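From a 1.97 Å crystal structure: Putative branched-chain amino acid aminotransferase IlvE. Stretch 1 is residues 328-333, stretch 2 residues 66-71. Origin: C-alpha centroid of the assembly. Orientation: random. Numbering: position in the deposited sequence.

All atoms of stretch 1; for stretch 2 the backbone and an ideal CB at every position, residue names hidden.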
# COMPACT_ATOMS: atom_id res chain seq x y z
N ILE A 328 11.36 -32.68 -2.79
CA ILE A 328 10.01 -32.81 -3.30
C ILE A 328 9.76 -31.84 -4.45
O ILE A 328 9.20 -32.22 -5.48
CB ILE A 328 8.99 -32.56 -2.18
CG1 ILE A 328 9.00 -33.73 -1.19
CG2 ILE A 328 7.57 -32.37 -2.75
CD1 ILE A 328 8.38 -33.39 0.14
N GLN A 329 10.19 -30.60 -4.26
CA GLN A 329 9.98 -29.57 -5.28
C GLN A 329 10.68 -29.92 -6.59
O GLN A 329 10.09 -29.79 -7.67
CB GLN A 329 10.45 -28.22 -4.74
CG GLN A 329 9.58 -27.69 -3.59
CD GLN A 329 10.21 -26.53 -2.84
OE1 GLN A 329 11.43 -26.43 -2.75
NE2 GLN A 329 9.37 -25.64 -2.30
N PHE A 330 11.92 -30.39 -6.50
CA PHE A 330 12.67 -30.73 -7.71
C PHE A 330 12.42 -32.16 -8.19
O PHE A 330 13.02 -32.58 -9.19
CB PHE A 330 14.17 -30.53 -7.49
CG PHE A 330 14.59 -29.09 -7.46
CD1 PHE A 330 14.97 -28.43 -8.63
CD2 PHE A 330 14.64 -28.39 -6.27
CE1 PHE A 330 15.37 -27.10 -8.60
CE2 PHE A 330 15.05 -27.07 -6.23
CZ PHE A 330 15.41 -26.42 -7.40
N GLY A 331 11.56 -32.89 -7.49
CA GLY A 331 11.09 -34.18 -7.97
C GLY A 331 11.95 -35.37 -7.55
O GLY A 331 11.71 -36.48 -8.02
N ASP A 332 12.94 -35.15 -6.69
CA ASP A 332 13.84 -36.21 -6.27
C ASP A 332 13.32 -36.98 -5.06
O ASP A 332 13.88 -38.02 -4.70
CB ASP A 332 15.22 -35.65 -5.92
CG ASP A 332 15.94 -35.06 -7.12
OD1 ASP A 332 15.80 -35.60 -8.24
OD2 ASP A 332 16.64 -34.05 -6.94
N VAL A 333 12.27 -36.46 -4.42
CA VAL A 333 11.66 -37.11 -3.25
C VAL A 333 10.15 -37.27 -3.49
O VAL A 333 9.53 -36.36 -4.04
CB VAL A 333 11.92 -36.29 -1.95
CG1 VAL A 333 11.16 -36.87 -0.77
CG2 VAL A 333 13.40 -36.25 -1.63
N UNK A 66 8.82 -22.71 -10.89
CA UNK A 66 8.76 -23.90 -11.74
C UNK A 66 10.11 -24.57 -11.62
O UNK A 66 11.15 -23.90 -11.65
CB UNK A 66 8.42 -23.56 -13.19
N UNK A 67 10.10 -25.89 -11.50
CA UNK A 67 11.31 -26.65 -11.20
C UNK A 67 11.55 -27.65 -12.32
O UNK A 67 10.63 -28.38 -12.69
CB UNK A 67 11.20 -27.36 -9.85
N UNK A 68 12.76 -27.70 -12.85
CA UNK A 68 13.09 -28.78 -13.80
C UNK A 68 13.53 -30.03 -13.04
O UNK A 68 14.32 -29.95 -12.10
CB UNK A 68 14.19 -28.34 -14.77
N UNK A 69 13.00 -31.18 -13.45
CA UNK A 69 13.31 -32.44 -12.77
C UNK A 69 14.43 -33.22 -13.47
O UNK A 69 14.94 -32.80 -14.51
CB UNK A 69 12.05 -33.31 -12.69
N UNK A 70 14.80 -34.36 -12.90
CA UNK A 70 15.93 -35.14 -13.37
C UNK A 70 15.78 -35.63 -14.82
O UNK A 70 16.78 -35.78 -15.53
CB UNK A 70 16.13 -36.34 -12.44
N UNK A 71 14.55 -35.86 -15.27
CA UNK A 71 14.34 -36.32 -16.65
C UNK A 71 14.13 -35.16 -17.62
O UNK A 71 13.89 -35.38 -18.81
CB UNK A 71 13.14 -37.26 -16.71

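Position 66 lies in an extended strand, and its CA-to-CB bond points away from stretch 1. Nothing of that stretch lies within 5.5 Å of the ideal CB, so it sets no preference. The deposited residue is Ala 66, which takes no part in the contact.

Position 67 is also extended, but here CA-to-CB points toward stretch 1. The ideal CB sits 3.4 Å from Gln 329 O and 4.1 Å from Phe 330 CD1. Beyond it, the side chain of Gln 329 and the ring of Phe 330 offer a long, mostly apolar surface, with an amide at the far end. A long aliphatic chain or an aromatic ring would suit, and a polar tip could use the amide. The residue is Tyr 67, with chi1 m. Its ring edge meets the face of Phe 330, with centroids 5.0 Å apart and planes at 80°. One face of the tyrosine ring receives Gln 329 CB, 3.8 Å from the ring centroid, in a CH-pi contact. Tyr 67 OH and Gln 329 NE2 are 3.5 Å apart, but the angle is too poor for a hydrogen bond. Water 1 links the two side chains instead, 2.7 Å from Tyr 67 OH and 2.8 Å from Gln 329 OE1.

At position 68 CA-to-CB points away again, so stretch 1 permits many side chains. Its backbone O lies 3.8 Å from Phe 330 CD1, near the plane of that ring. The residue is Arg 68, whose guanidinium is hydrogen-bonded outside the two stretches.

Position 69 has left the strand, and its CB points sideways. The ideal CB is 3.7 Å from Phe 330 O. A small or beta-branched side chain would fit beside this turn. The residue is Thr 69, with chi1 p. Its CG2 lies 3.5 Å from Phe 330 O and 4.3 Å from Gly 331 CA. An ideal CB on Gly 331 would come within 2.9 Å of Thr 69 CG2, a clash that the glycine avoids.

Position 70 points toward stretch 1, with the ideal CB 4.3 Å from Asp 332 OD1. A polar or basic side chain would be compatible with the nearby carboxylate. The residue is Lys 70. Its CB approaches Asp 332 OD1 to 4.2 Å; NZ is 4.7 Å from Asp 332 OD1, and the two form no salt bridge. Water 2 accepts from Lys 70 N (2.9 Å) and donates to Phe 330 O and Asp 332 OD1 (2.7 Å each).

Position 71 is out of reach of stretch 1. It is Asp 71.

Stretch 2 66-71: AYRTKD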
# COMPACT_ATOMS: atom_id res chain seq x y z
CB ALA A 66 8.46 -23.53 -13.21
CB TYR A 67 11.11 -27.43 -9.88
CG TYR A 67 10.78 -26.56 -8.68
CD1 TYR A 67 9.46 -26.15 -8.43
CD2 TYR A 67 11.77 -26.15 -7.80
CE1 TYR A 67 9.16 -25.34 -7.33
CE2 TYR A 67 11.48 -25.36 -6.71
CZ TYR A 67 10.18 -24.96 -6.48
OH TYR A 67 9.89 -24.17 -5.38
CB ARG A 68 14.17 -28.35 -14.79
CG ARG A 68 14.29 -29.29 -15.98
CD ARG A 68 15.38 -28.87 -16.94
NE ARG A 68 15.11 -27.56 -17.55
CZ ARG A 68 14.30 -27.38 -18.59
NH1 ARG A 68 13.67 -28.41 -19.13
NH2 ARG A 68 14.13 -26.16 -19.10
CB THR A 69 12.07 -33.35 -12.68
OG1 THR A 69 11.64 -33.72 -14.00
CG2 THR A 69 10.94 -32.63 -11.95
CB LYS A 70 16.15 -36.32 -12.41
CG LYS A 70 17.56 -36.90 -12.40
CD LYS A 70 17.71 -37.91 -11.26
CE LYS A 70 16.61 -38.96 -11.31
NZ LYS A 70 16.58 -39.85 -10.10
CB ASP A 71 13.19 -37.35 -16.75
CG ASP A 71 11.81 -36.74 -16.57
OD1 ASP A 71 11.69 -35.55 -16.19
OD2 ASP A 71 10.83 -37.47 -16.80
O HOH W 1 11.86 -23.75 -3.57
O HOH W 2 14.08 -34.91 -10.19
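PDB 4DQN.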